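Local coordinates for putative lipoprotein (Campylobacter jejuni subsp. jejuni, PDB 4GIO) that is of unknown function but is a putative bacterial lipoprotein that adopts a novel variant of the immunoglobulin fold, at residues A[12-17]-A[101-106]; A[28-33]-A[97-102]; A[39-44]-A[84-89]; A[51-56]-A[72-77]. One frame throughout, in Å; residues are numbered along the deposited sequence.

Contact 1 of 4, residues A[12-17]-A[101-106]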
loop_
_atom_site.group_PDB
_atom_site.type_symbol
_atom_site.label_atom_id
_atom_site.label_comp_id
_atom_site.label_asym_id
_atom_site.label_seq_id
_atom_site.Cartn_x
_atom_site.Cartn_y
_atom_site.Cartn_z
ATOM N N ASN A 12 -0.663 -0.668 -11.914
ATOM C CA ASN A 12 -0.662 0.758 -11.635
ATOM C C ASN A 12 -1.176 1.037 -10.179
ATOM O O ASN A 12 -1.324 2.181 -9.756
ATOM C CB ASN A 12 -1.451 1.519 -12.688
ATOM C CG ASN A 12 -1.109 3.008 -12.694
ATOM O OD1 ASN A 12 -1.421 3.729 -11.725
ATOM N ND2 ASN A 12 -0.440 3.481 -13.772
ATOM N N THR A 13 -1.439 -0.033 -9.429
ATOM C CA THR A 13 -1.862 0.084 -8.034
ATOM C C THR A 13 -0.677 0.137 -7.074
ATOM O O THR A 13 -0.626 0.984 -6.160
ATOM C CB THR A 13 -2.792 -1.067 -7.660
ATOM O OG1 THR A 13 -3.888 -1.109 -8.590
ATOM C CG2 THR A 13 -3.347 -0.878 -6.273
ATOM N N VAL A 14 0.297 -0.763 -7.274
ATOM C CA VAL A 14 1.497 -0.693 -6.463
ATOM C C VAL A 14 2.650 -0.243 -7.350
ATOM O O VAL A 14 2.893 -0.835 -8.383
ATOM C CB VAL A 14 1.794 -2.017 -5.810
ATOM C CG1 VAL A 14 2.953 -1.834 -4.714
ATOM C CG2 VAL A 14 0.567 -2.572 -5.226
ATOM N N ILE A 15 3.298 0.860 -6.998
ATOM C CA ILE A 15 4.351 1.418 -7.824
ATOM C C ILE A 15 5.677 1.249 -7.049
ATOM O O ILE A 15 5.867 1.871 -5.991
ATOM C CB ILE A 15 4.121 2.907 -8.023
ATOM C CG1 ILE A 15 2.740 3.087 -8.684
ATOM C CG2 ILE A 15 5.254 3.511 -8.918
ATOM C CD1 ILE A 15 2.186 4.473 -8.460
ATOM N N LEU A 16 6.582 0.449 -7.583
ATOM C CA LEU A 16 7.898 0.169 -6.926
ATOM C C LEU A 16 9.016 0.968 -7.526
ATOM O O LEU A 16 9.125 1.051 -8.735
ATOM C CB LEU A 16 8.234 -1.319 -7.103
ATOM C CG LEU A 16 7.228 -2.365 -6.677
ATOM C CD1 LEU A 16 7.868 -3.730 -6.940
ATOM C CD2 LEU A 16 6.960 -2.206 -5.173
ATOM N N GLY A 17 9.911 1.519 -6.699
ATOM C CA GLY A 17 11.034 2.239 -7.196
ATOM C C GLY A 17 12.053 1.276 -7.875
ATOM O O GLY A 17 12.018 0.051 -7.663
ATOM N N LEU A 101 -0.296 2.653 -4.053
ATOM C CA LEU A 101 0.721 2.482 -3.046
ATOM C C LEU A 101 2.091 2.681 -3.681
ATOM O O LEU A 101 2.443 1.943 -4.580
ATOM C CB LEU A 101 0.617 1.102 -2.374
ATOM C CG LEU A 101 1.741 0.717 -1.395
ATOM C CD1 LEU A 101 1.766 1.646 -0.145
ATOM C CD2 LEU A 101 1.568 -0.739 -0.895
ATOM N N GLU A 102 2.847 3.666 -3.228
ATOM C CA GLU A 102 4.222 3.776 -3.714
ATOM C C GLU A 102 5.196 3.141 -2.694
ATOM O O GLU A 102 5.024 3.323 -1.513
ATOM C CB GLU A 102 4.603 5.262 -3.846
ATOM C CG GLU A 102 3.782 5.987 -4.856
ATOM C CD GLU A 102 4.105 7.497 -4.867
ATOM O OE1 GLU A 102 5.012 7.908 -4.143
ATOM O OE2 GLU A 102 3.499 8.261 -5.631
ATOM N N ILE A 103 6.187 2.416 -3.156
ATOM C CA ILE A 103 7.207 1.848 -2.299
ATOM C C ILE A 103 8.592 2.097 -2.885
ATOM O O ILE A 103 8.835 1.853 -4.019
ATOM C CB ILE A 103 7.037 0.317 -2.069
ATOM C CG1 ILE A 103 5.626 -0.032 -1.727
ATOM C CG2 ILE A 103 7.951 -0.204 -0.960
ATOM C CD1 ILE A 103 5.369 -1.444 -1.680
ATOM N N LYS A 104 9.463 2.619 -2.059
ATOM C CA LYS A 104 10.860 2.846 -2.502
ATOM C C LYS A 104 11.796 2.341 -1.421
ATOM O O LYS A 104 11.375 2.207 -0.278
ATOM C CB LYS A 104 11.114 4.323 -2.694
ATOM C CG LYS A 104 10.783 5.189 -1.453
ATOM C CD LYS A 104 11.253 6.652 -1.635
ATOM C CE LYS A 104 10.752 7.592 -0.471
ATOM N NZ LYS A 104 10.660 9.036 -0.929
ATOM N N ALA A 105 13.076 2.160 -1.782
ATOM C CA ALA A 105 14.103 1.735 -0.808
ATOM C C ALA A 105 14.444 2.927 0.069
ATOM O O ALA A 105 14.467 4.050 -0.416
ATOM C CB ALA A 105 15.366 1.210 -1.561
ATOM N N LYS A 106 14.653 2.708 1.360
ATOM C CA LYS A 106 15.006 3.789 2.319
ATOM C C LYS A 106 16.292 4.460 1.863
ATOM O O LYS A 106 17.252 3.729 1.603
ATOM C CB LYS A 106 15.128 3.181 3.720
ATOM C CG LYS A 106 16.042 3.891 4.810
ATOM C CD LYS A 106 15.327 5.019 5.585
ATOM C CE LYS A 106 14.248 4.525 6.581
ATOM N NZ LYS A 106 13.101 5.529 6.811
#
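V14, L16 and I103 meet on the inward side of a parallel strand pair. V14 and L16 leave a notch between their methyls, and I103 fills it. I103 CD1 caps the notch between V14 CG1 and L16 CD2, 3.9 Å from each. L16 lies side by side with I103, pointing the same way. V14 comes across I103 at a slant. Its CG1, anti to the backbone N (chi1 -169°), also approaches L101 CD2 at 4.2 Å. On the other side of the sheet, I15 CD1 lies 4.2 Å from E102 CG, a looser contact.

The backbones are joined by four hydrogen bonds. L101 N gives to T13 O (2.7 Å), and I15 N gives to L101 O. I103 N then gives to I15 O, and G17 N to I103 O (2.9 Å). V25 and F28 of strand 25-32 pack on V14, and L20 touches I103. Strand 14-16 is an outermost strand of its sheet and lies beside 98-105. The chemistry implies a polar backbone seam with two unlike sides: hydrocarbon toward the sandwich interior, and a partly exposed side carrying the E102 carboxylate.

Contact 2 of 4, residues A[28-33]-A[97-102]; sequences FQKRIN and NDFRLE
F28 and F99 both hold CG between the backbone N and the carbonyl carbon (chi1 66° and 71°), and the two rings cross between the sheets of this immunoglobulin-like sandwich. They form an offset edge-to-face pair. The edge of F99 is turned to the face of F28, with the planes at 88° and the centroids 5.8 Å apart. F99 CZ makes the nearest approach, 3.8 Å from F28 CD1.

K30 reaches over from the same strand as F28. Its CD lies at the edge of the F99 ring, 4.0 Å from CE1. F99 also stacks on F40, so aromatic packing continues into strand 38-44. No hydrogen bond joins 28-33 to 97-102; the contact is made by side chains reaching between two sheets.

A classic beta bulge sets N97 and D98 together opposite L59 of the neighbouring strand 50-59. D98 OD1 accepts a weak hydrogen bond from F99 N (2.8 Å). The same oxygen lies 3.3 Å from K30 CE, while K30 NZ stays 4.1 Å from D98 OD1, too far for a salt bridge.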
loop_
_atom_site.group_PDB
_atom_site.type_symbol
_atom_site.label_atom_id
_atom_site.label_comp_id
_atom_site.label_asym_id
_atom_site.label_seq_id
_atom_site.Cartn_x
_atom_site.Cartn_y
_atom_site.Cartn_z
ATOM N N PHE A 28 -1.969 -8.458 -3.752
ATOM C CA PHE A 28 -2.757 -7.528 -2.947
ATOM C C PHE A 28 -4.248 -7.747 -3.126
ATOM O O PHE A 28 -4.703 -8.358 -4.071
ATOM C CB PHE A 28 -2.339 -6.098 -3.226
ATOM C CG PHE A 28 -2.638 -5.632 -4.588
ATOM C CD1 PHE A 28 -3.873 -5.088 -4.888
ATOM C CD2 PHE A 28 -1.681 -5.736 -5.586
ATOM C CE1 PHE A 28 -4.139 -4.642 -6.149
ATOM C CE2 PHE A 28 -1.940 -5.270 -6.847
ATOM C CZ PHE A 28 -3.194 -4.729 -7.127
ATOM N N GLN A 29 -5.012 -7.257 -2.185
ATOM C CA GLN A 29 -6.461 -7.337 -2.343
ATOM C C GLN A 29 -7.095 -6.205 -1.540
ATOM O O GLN A 29 -6.440 -5.567 -0.717
ATOM C CB GLN A 29 -6.944 -8.692 -1.852
ATOM C CG GLN A 29 -6.620 -8.908 -0.398
ATOM C CD GLN A 29 -6.781 -10.327 -0.002
ATOM O OE1 GLN A 29 -7.049 -11.181 -0.840
ATOM N NE2 GLN A 29 -6.600 -10.612 1.280
ATOM N N LYS A 30 -8.359 -5.973 -1.783
ATOM C CA LYS A 30 -9.079 -4.963 -1.031
ATOM C C LYS A 30 -10.502 -5.412 -0.762
ATOM O O LYS A 30 -11.041 -6.289 -1.487
ATOM C CB LYS A 30 -9.003 -3.604 -1.759
ATOM C CG LYS A 30 -9.682 -3.536 -3.127
ATOM C CD LYS A 30 -9.139 -2.315 -3.941
ATOM C CE LYS A 30 -10.017 -2.034 -5.160
ATOM N NZ LYS A 30 -10.006 -3.238 -6.009
ATOM N N ARG A 31 -11.133 -4.754 0.201
ATOM C CA ARG A 31 -12.571 -4.969 0.446
ATOM C C ARG A 31 -13.168 -3.794 1.233
ATOM O O ARG A 31 -12.446 -3.026 1.905
ATOM C CB ARG A 31 -12.772 -6.294 1.146
ATOM C CG ARG A 31 -12.251 -6.254 2.517
ATOM C CD ARG A 31 -12.274 -7.632 3.149
ATOM N NE ARG A 31 -12.723 -7.403 4.502
ATOM C CZ ARG A 31 -11.939 -6.932 5.451
ATOM N NH1 ARG A 31 -10.670 -6.713 5.162
ATOM N NH2 ARG A 31 -12.424 -6.697 6.668
ATOM N N ILE A 32 -14.479 -3.672 1.193
ATOM C CA ILE A 32 -15.118 -2.683 1.972
ATOM C C ILE A 32 -15.547 -3.388 3.257
ATOM O O ILE A 32 -16.154 -4.448 3.182
ATOM C CB ILE A 32 -16.399 -2.128 1.250
ATOM C CG1 ILE A 32 -16.078 -1.631 -0.171
ATOM C CG2 ILE A 32 -17.124 -1.065 2.098
ATOM C CD1 ILE A 32 -15.012 -0.622 -0.268
ATOM N N ASN A 33 -15.196 -2.826 4.419
ATOM C CA ASN A 33 -15.437 -3.496 5.676
ATOM C C ASN A 33 -16.909 -3.264 6.086
ATOM O O ASN A 33 -17.670 -2.559 5.370
ATOM C CB ASN A 33 -14.370 -3.097 6.768
ATOM C CG ASN A 33 -14.526 -1.671 7.308
ATOM O OD1 ASN A 33 -15.568 -0.981 7.176
ATOM N ND2 ASN A 33 -13.470 -1.223 7.980
ATOM N N ASN A 97 -12.633 3.997 -2.831
ATOM C CA ASN A 97 -13.027 2.707 -3.465
ATOM C C ASN A 97 -11.833 1.978 -4.067
ATOM O O ASN A 97 -11.953 0.849 -4.502
ATOM C CB ASN A 97 -14.070 2.914 -4.595
ATOM C CG ASN A 97 -15.514 3.281 -4.046
ATOM O OD1 ASN A 97 -16.316 3.874 -4.797
ATOM N ND2 ASN A 97 -15.792 3.026 -2.739
ATOM N N ASP A 98 -10.684 2.649 -4.138
ATOM C CA ASP A 98 -9.464 2.003 -4.591
ATOM C C ASP A 98 -8.272 2.748 -3.938
ATOM O O ASP A 98 -8.465 3.681 -3.145
ATOM C CB ASP A 98 -9.431 2.057 -6.125
ATOM C CG ASP A 98 -8.387 1.058 -6.749
ATOM O OD1 ASP A 98 -7.757 0.227 -6.000
ATOM O OD2 ASP A 98 -8.162 1.190 -8.001
ATOM N N PHE A 99 -7.050 2.353 -4.244
ATOM C CA PHE A 99 -5.871 2.964 -3.592
ATOM C C PHE A 99 -4.677 2.877 -4.565
ATOM O O PHE A 99 -4.714 2.149 -5.531
ATOM C CB PHE A 99 -5.526 2.201 -2.293
ATOM C CG PHE A 99 -4.932 0.787 -2.546
ATOM C CD1 PHE A 99 -5.764 -0.291 -2.819
ATOM C CD2 PHE A 99 -3.548 0.554 -2.494
ATOM C CE1 PHE A 99 -5.274 -1.597 -3.043
ATOM C CE2 PHE A 99 -3.012 -0.779 -2.702
ATOM C CZ PHE A 99 -3.873 -1.843 -2.998
ATOM N N ARG A 100 -3.655 3.654 -4.288
ATOM C CA ARG A 100 -2.362 3.560 -4.982
ATOM C C ARG A 100 -1.278 3.544 -3.911
ATOM O O ARG A 100 -1.344 4.298 -2.967
ATOM C CB ARG A 100 -2.162 4.742 -5.886
ATOM C CG ARG A 100 -0.992 4.622 -6.842
ATOM C CD ARG A 100 -0.981 5.804 -7.893
ATOM N NE ARG A 100 -1.959 5.451 -8.942
ATOM C CZ ARG A 100 -3.032 6.163 -9.283
ATOM N NH1 ARG A 100 -3.267 7.354 -8.755
ATOM N NH2 ARG A 100 -3.855 5.664 -10.200
ATOM N N LEU A 101 -0.296 2.653 -4.053
ATOM C CA LEU A 101 0.721 2.482 -3.046
ATOM C C LEU A 101 2.091 2.681 -3.681
ATOM O O LEU A 101 2.443 1.943 -4.580
ATOM C CB LEU A 101 0.617 1.102 -2.374
ATOM C CG LEU A 101 1.741 0.717 -1.395
ATOM C CD1 LEU A 101 1.766 1.646 -0.145
ATOM C CD2 LEU A 101 1.568 -0.739 -0.895
ATOM N N GLU A 102 2.847 3.666 -3.228
ATOM C CA GLU A 102 4.222 3.776 -3.714
ATOM C C GLU A 102 5.196 3.141 -2.694
ATOM O O GLU A 102 5.024 3.323 -1.513
ATOM C CB GLU A 102 4.603 5.262 -3.846
ATOM C CG GLU A 102 3.782 5.987 -4.856
ATOM C CD GLU A 102 4.105 7.497 -4.867
ATOM O OE1 GLU A 102 5.012 7.908 -4.143
ATOM O OE2 GLU A 102 3.499 8.261 -5.631
#

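Contact 3 of 4, residues A[39-44]-A[84-89]; sequences EFEVIL and EVILRK
F40, V42 and L44 pair with K89, L87 and V85 as three antiparallel hydrogen-bonded pairs. Strand 38-44 is the middle strand and 85-90 an outermost strand of the sandwich's three-stranded antiparallel sheet. Within each pair both N-H groups and both carbonyls are used. F40 N gives to K89 O and K89 N to F40 O. V42 and L87 exchange bonds of 2.7 Å, V42 N to L87 O and L87 N to V42 O. L44 N gives to V85 O at 2.8 Å, and V85 N returns to L44 O. E41 CA lies 3.1 Å from L87 O, a CA-H...O contact.

The side chains of F40, V42 and L44 face the sandwich interior. K89 CB rests over one face of the F40 ring in a CH-pi contact, 3.8 Å from the centroid and offset toward the rim. K89 then bends away, and its NZ is taken up by Y54 OH and the E72 carboxylate across the sandwich.

On the other side, R88 CD touches two carboxylates, 3.2 Å from E41 OE1 and 3.4 Å from E39 OE2. R88 NE remains beyond salt-bridge range of both. E39 OE2 forms a salt bridge with R31 NH1, and E41 OE2 has a weak bond from Q29. I43 CG1 meets I86 CD1 at 3.6 Å on this same side. Backbone bonds thus hold the pair, and the two carboxylates near R88 probably favour its positive charge.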
loop_
_atom_site.group_PDB
_atom_site.type_symbol
_atom_site.label_atom_id
_atom_site.label_comp_id
_atom_site.label_asym_id
_atom_site.label_seq_id
_atom_site.Cartn_x
_atom_site.Cartn_y
_atom_site.Cartn_z
ATOM N N GLU A 39 -10.493 -1.340 2.894
ATOM C CA GLU A 39 -9.252 -1.766 3.519
ATOM C C GLU A 39 -8.480 -2.524 2.467
ATOM O O GLU A 39 -9.065 -3.234 1.620
ATOM C CB GLU A 39 -9.579 -2.686 4.716
ATOM C CG GLU A 39 -8.320 -3.304 5.366
ATOM C CD GLU A 39 -8.655 -4.493 6.267
ATOM O OE1 GLU A 39 -9.289 -4.247 7.341
ATOM O OE2 GLU A 39 -8.308 -5.650 5.856
ATOM N N PHE A 40 -7.180 -2.385 2.485
ATOM C CA PHE A 40 -6.389 -3.187 1.551
ATOM C C PHE A 40 -5.298 -3.902 2.295
ATOM O O PHE A 40 -4.901 -3.465 3.402
ATOM C CB PHE A 40 -5.881 -2.383 0.333
ATOM C CG PHE A 40 -4.816 -1.354 0.644
ATOM C CD1 PHE A 40 -3.474 -1.739 0.824
ATOM C CD2 PHE A 40 -5.151 0.014 0.747
ATOM C CE1 PHE A 40 -2.484 -0.789 1.087
ATOM C CE2 PHE A 40 -4.148 1.032 1.013
ATOM C CZ PHE A 40 -2.797 0.597 1.166
ATOM N N GLU A 41 -4.802 -5.003 1.697
ATOM C CA GLU A 41 -3.680 -5.789 2.278
ATOM C C GLU A 41 -2.705 -6.065 1.182
ATOM O O GLU A 41 -3.120 -6.503 0.100
ATOM C CB GLU A 41 -4.130 -7.147 2.808
ATOM C CG GLU A 41 -4.769 -7.068 4.172
ATOM C CD GLU A 41 -5.348 -8.438 4.689
ATOM O OE1 GLU A 41 -6.094 -8.412 5.727
ATOM O OE2 GLU A 41 -5.049 -9.512 4.076
ATOM N N VAL A 42 -1.442 -5.746 1.408
ATOM C CA VAL A 42 -0.425 -6.001 0.389
ATOM C C VAL A 42 0.551 -6.954 1.092
ATOM O O VAL A 42 0.962 -6.692 2.215
ATOM C CB VAL A 42 0.247 -4.719 -0.072
ATOM C CG1 VAL A 42 1.423 -4.985 -1.100
ATOM C CG2 VAL A 42 -0.803 -3.726 -0.703
ATOM N N ILE A 43 0.911 -8.056 0.439
ATOM C CA ILE A 43 1.851 -8.986 1.044
ATOM C C ILE A 43 3.200 -8.752 0.335
ATOM O O ILE A 43 3.269 -8.725 -0.901
ATOM C CB ILE A 43 1.402 -10.445 0.890
ATOM C CG1 ILE A 43 0.072 -10.633 1.613
ATOM C CG2 ILE A 43 2.515 -11.418 1.495
ATOM C CD1 ILE A 43 -0.594 -11.953 1.354
ATOM N N LEU A 44 4.243 -8.572 1.146
ATOM C CA LEU A 44 5.594 -8.285 0.664
ATOM C C LEU A 44 6.519 -9.426 1.107
ATOM O O LEU A 44 6.288 -10.024 2.162
ATOM C CB LEU A 44 6.101 -6.961 1.239
ATOM C CG LEU A 44 5.176 -5.744 0.946
ATOM C CD1 LEU A 44 5.605 -4.545 1.700
ATOM C CD2 LEU A 44 5.103 -5.376 -0.564
ATOM N N GLU A 84 7.235 -13.330 5.441
ATOM C CA GLU A 84 6.103 -12.617 4.827
ATOM C C GLU A 84 5.694 -11.415 5.653
ATOM O O GLU A 84 5.575 -11.521 6.841
ATOM C CB GLU A 84 4.944 -13.575 4.642
ATOM C CG GLU A 84 3.737 -13.027 4.020
ATOM C CD GLU A 84 2.661 -14.110 3.856
ATOM O OE1 GLU A 84 2.774 -14.960 2.927
ATOM O OE2 GLU A 84 1.709 -14.104 4.666
ATOM N N VAL A 85 5.527 -10.245 5.028
ATOM C CA VAL A 85 5.097 -9.003 5.740
ATOM C C VAL A 85 3.727 -8.605 5.127
ATOM O O VAL A 85 3.599 -8.505 3.900
ATOM C CB VAL A 85 6.147 -7.840 5.567
ATOM C CG1 VAL A 85 5.596 -6.467 6.015
ATOM C CG2 VAL A 85 7.469 -8.137 6.338
ATOM N N ILE A 86 2.710 -8.409 5.972
ATOM C CA ILE A 86 1.383 -8.104 5.495
ATOM C C ILE A 86 1.138 -6.609 5.786
ATOM O O ILE A 86 1.108 -6.207 6.940
ATOM C CB ILE A 86 0.344 -8.967 6.217
ATOM C CG1 ILE A 86 0.685 -10.467 6.051
ATOM C CG2 ILE A 86 -1.057 -8.668 5.701
ATOM C CD1 ILE A 86 -0.321 -11.305 5.159
ATOM N N LEU A 87 1.053 -5.791 4.746
ATOM C CA LEU A 87 0.801 -4.344 4.939
ATOM C C LEU A 87 -0.729 -4.126 4.808
ATOM O O LEU A 87 -1.340 -4.356 3.733
ATOM C CB LEU A 87 1.613 -3.491 3.922
ATOM C CG LEU A 87 1.391 -1.979 4.004
ATOM C CD1 LEU A 87 1.751 -1.429 5.375
ATOM C CD2 LEU A 87 2.097 -1.214 2.863
ATOM N N ARG A 88 -1.331 -3.712 5.900
ATOM C CA ARG A 88 -2.774 -3.556 5.950
ATOM C C ARG A 88 -3.203 -2.111 6.243
ATOM O O ARG A 88 -2.745 -1.524 7.227
ATOM C CB ARG A 88 -3.314 -4.545 6.998
ATOM C CG ARG A 88 -4.846 -4.580 7.063
ATOM C CD ARG A 88 -5.387 -5.946 7.600
ATOM N NE ARG A 88 -5.155 -6.148 9.033
ATOM C CZ ARG A 88 -4.156 -6.862 9.552
ATOM N NH1 ARG A 88 -3.257 -7.464 8.762
ATOM N NH2 ARG A 88 -4.055 -6.955 10.872
ATOM N N LYS A 89 -4.029 -1.502 5.382
ATOM C CA LYS A 89 -4.396 -0.096 5.605
ATOM C C LYS A 89 -5.868 0.086 5.468
ATOM O O LYS A 89 -6.501 -0.611 4.716
ATOM C CB LYS A 89 -3.761 0.852 4.552
ATOM C CG LYS A 89 -2.232 0.832 4.551
ATOM C CD LYS A 89 -1.632 1.128 5.856
ATOM C CE LYS A 89 -1.357 2.528 6.223
ATOM N NZ LYS A 89 -0.218 2.573 7.275
#

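Contact 4 of 4, residues A[51-56]-A[72-77]; sequences DVIYKV and EDYQAL
The Y54 ring has Q75 CB over one face, 3.7 Å from the centroid, and L77 CB at its edge, in plane. The carboxylate of E72 is turned 79° from this ring, with OE1 3.8 Å from Y54 CE1. The second ring, Y74, carries K55 CD over the centre of one face, 4.0 Å from the ring centroid. K104 of strand 98-105 takes the other face in a cation-pi contact.

K55 crosses Y74 at about a right angle. Its bent chain delivers NZ to E72 O, a 2.9 Å hydrogen bond. I53 CG2 packs on Y74 CB at 3.7 Å. V52 with L77 and Y54 with Q75 are the antiparallel hydrogen-bonded pairs. Beyond them a water bonded to V56 O and E72 N bridges the diverging chains, and a second water accepts from V56 N. Q75 NE2 donates to D73 O at 3.1 Å from above the carbonyl plane.

Strand 75-79 is outermost in its sheet, and 50-59 lies between it and 98-105. In the facing sheet, K89 holds Y54 by a hydrogen bond and E72 by a salt bridge, and L77 packs on L44 and V85.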
loop_
_atom_site.group_PDB
_atom_site.type_symbol
_atom_site.label_atom_id
_atom_site.label_comp_id
_atom_site.label_asym_id
_atom_site.label_seq_id
_atom_site.Cartn_x
_atom_site.Cartn_y
_atom_site.Cartn_z
ATOM N N ASP A 51 14.832 -2.092 4.251
ATOM C CA ASP A 51 14.049 -1.029 4.832
ATOM C C ASP A 51 13.455 -0.291 3.624
ATOM O O ASP A 51 14.161 0.090 2.689
ATOM C CB ASP A 51 14.866 -0.070 5.707
ATOM C CG ASP A 51 15.249 -0.679 7.074
ATOM O OD1 ASP A 51 14.404 -1.333 7.744
ATOM O OD2 ASP A 51 16.427 -0.569 7.435
ATOM N N VAL A 52 12.149 -0.129 3.664
ATOM C CA VAL A 52 11.472 0.632 2.642
ATOM C C VAL A 52 10.621 1.745 3.182
ATOM O O VAL A 52 10.319 1.810 4.390
ATOM C CB VAL A 52 10.604 -0.295 1.756
ATOM C CG1 VAL A 52 11.486 -1.380 1.224
ATOM C CG2 VAL A 52 9.420 -0.847 2.561
ATOM N N ILE A 53 10.245 2.648 2.272
ATOM C CA ILE A 53 9.396 3.777 2.651
ATOM C C ILE A 53 8.188 3.739 1.738
ATOM O O ILE A 53 8.351 3.661 0.545
ATOM C CB ILE A 53 10.146 5.134 2.547
ATOM C CG1 ILE A 53 11.115 5.298 3.745
ATOM C CG2 ILE A 53 9.134 6.311 2.468
ATOM C CD1 ILE A 53 12.239 6.304 3.446
ATOM N N TYR A 54 6.979 3.731 2.298
ATOM C CA TYR A 54 5.758 3.684 1.456
ATOM C C TYR A 54 4.830 4.919 1.595
ATOM O O TYR A 54 4.872 5.640 2.626
ATOM C CB TYR A 54 4.997 2.409 1.713
ATOM C CG TYR A 54 4.324 2.290 3.019
ATOM C CD1 TYR A 54 3.056 2.798 3.212
ATOM C CD2 TYR A 54 4.966 1.647 4.116
ATOM C CE1 TYR A 54 2.415 2.663 4.475
ATOM C CE2 TYR A 54 4.333 1.466 5.345
ATOM C CZ TYR A 54 3.069 1.981 5.519
ATOM O OH TYR A 54 2.446 1.882 6.696
ATOM N N LYS A 55 4.001 5.136 0.561
ATOM C CA LYS A 55 3.056 6.236 0.583
ATOM C C LYS A 55 1.736 5.788 -0.003
ATOM O O LYS A 55 1.726 5.207 -1.064
ATOM C CB LYS A 55 3.589 7.404 -0.244
ATOM C CG LYS A 55 2.680 8.687 -0.111
ATOM C CD LYS A 55 2.828 9.378 1.234
ATOM C CE LYS A 55 2.170 10.780 1.217
ATOM N NZ LYS A 55 0.725 10.676 1.458
ATOM N N VAL A 56 0.621 6.103 0.643
ATOM C CA VAL A 56 -0.716 5.702 0.192
ATOM C C VAL A 56 -1.499 6.897 -0.369
ATOM O O VAL A 56 -1.512 7.956 0.260
ATOM C CB VAL A 56 -1.530 5.125 1.345
ATOM C CG1 VAL A 56 -2.913 4.618 0.790
ATOM C CG2 VAL A 56 -0.733 3.951 2.002
ATOM N N GLU A 72 -1.730 10.249 5.521
ATOM C CA GLU A 72 -0.615 9.811 6.289
ATOM C C GLU A 72 0.688 10.150 5.529
ATOM O O GLU A 72 0.796 10.056 4.296
ATOM C CB GLU A 72 -0.849 8.317 6.544
ATOM C CG GLU A 72 0.344 7.434 6.820
ATOM C CD GLU A 72 -0.028 5.920 6.720
ATOM O OE1 GLU A 72 -0.062 5.306 5.574
ATOM O OE2 GLU A 72 -0.290 5.376 7.814
ATOM N N ASP A 73 1.691 10.559 6.285
ATOM C CA ASP A 73 2.999 10.905 5.716
ATOM C C ASP A 73 3.676 9.635 5.181
ATOM O O ASP A 73 3.173 8.566 5.420
ATOM C CB ASP A 73 3.848 11.467 6.854
ATOM C CG ASP A 73 4.982 12.349 6.375
ATOM O OD1 ASP A 73 5.363 12.376 5.195
ATOM O OD2 ASP A 73 5.504 13.058 7.238
ATOM N N TYR A 74 4.811 9.774 4.502
ATOM C CA TYR A 74 5.625 8.642 4.112
ATOM C C TYR A 74 5.867 7.857 5.394
ATOM O O TYR A 74 5.998 8.457 6.498
ATOM C CB TYR A 74 6.935 9.110 3.516
ATOM C CG TYR A 74 6.797 9.763 2.163
ATOM C CD1 TYR A 74 6.638 11.165 2.045
ATOM C CD2 TYR A 74 6.773 9.003 1.005
ATOM C CE1 TYR A 74 6.516 11.777 0.783
ATOM C CE2 TYR A 74 6.574 9.596 -0.278
ATOM C CZ TYR A 74 6.503 10.973 -0.384
ATOM O OH TYR A 74 6.379 11.597 -1.617
ATOM N N GLN A 75 5.844 6.538 5.276
ATOM C CA GLN A 75 5.997 5.641 6.439
ATOM C C GLN A 75 7.144 4.693 6.192
ATOM O O GLN A 75 7.262 4.120 5.106
ATOM C CB GLN A 75 4.750 4.801 6.614
ATOM C CG GLN A 75 3.511 5.629 6.837
ATOM C CD GLN A 75 3.526 6.228 8.226
ATOM O OE1 GLN A 75 3.592 5.484 9.224
ATOM N NE2 GLN A 75 3.451 7.569 8.313
ATOM N N ALA A 76 7.937 4.427 7.217
ATOM C CA ALA A 76 9.011 3.422 7.072
ATOM C C ALA A 76 8.482 2.071 7.402
ATOM O O ALA A 76 7.548 1.903 8.239
ATOM C CB ALA A 76 10.212 3.750 8.009
ATOM N N LEU A 77 9.075 1.069 6.759
ATOM C CA LEU A 77 8.665 -0.278 7.007
ATOM C C LEU A 77 9.876 -1.159 6.853
ATOM O O LEU A 77 10.616 -1.044 5.861
ATOM C CB LEU A 77 7.554 -0.707 6.058
ATOM C CG LEU A 77 7.162 -2.189 6.040
ATOM C CD1 LEU A 77 6.437 -2.649 7.347
ATOM C CD2 LEU A 77 6.249 -2.522 4.800
HETATM O O HOH W 1 0.997 6.920 3.414
HETATM O O HOH W 2 -2.577 8.964 2.936
#

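From the N terminus, strand 14-16 enters first, and contact 1 closes the widest loop by pairing it with the last strand, 98-105. Strand 25-32 follows in the other sheet. Contact 2 carries it across to the start of 98-105, so contacts 1 and 2 end on the same strand and share L101 and E102. Contact 3 is nested inside both loops and pairs 38-44 with 85-90. Contact 4 is the innermost, joining 50-59 to the segment 72-77. Contacts 1 and 4 pair the outer strands of one sheet with their neighbours; contact 3 lies in the other sheet. Contact 2 spans the two.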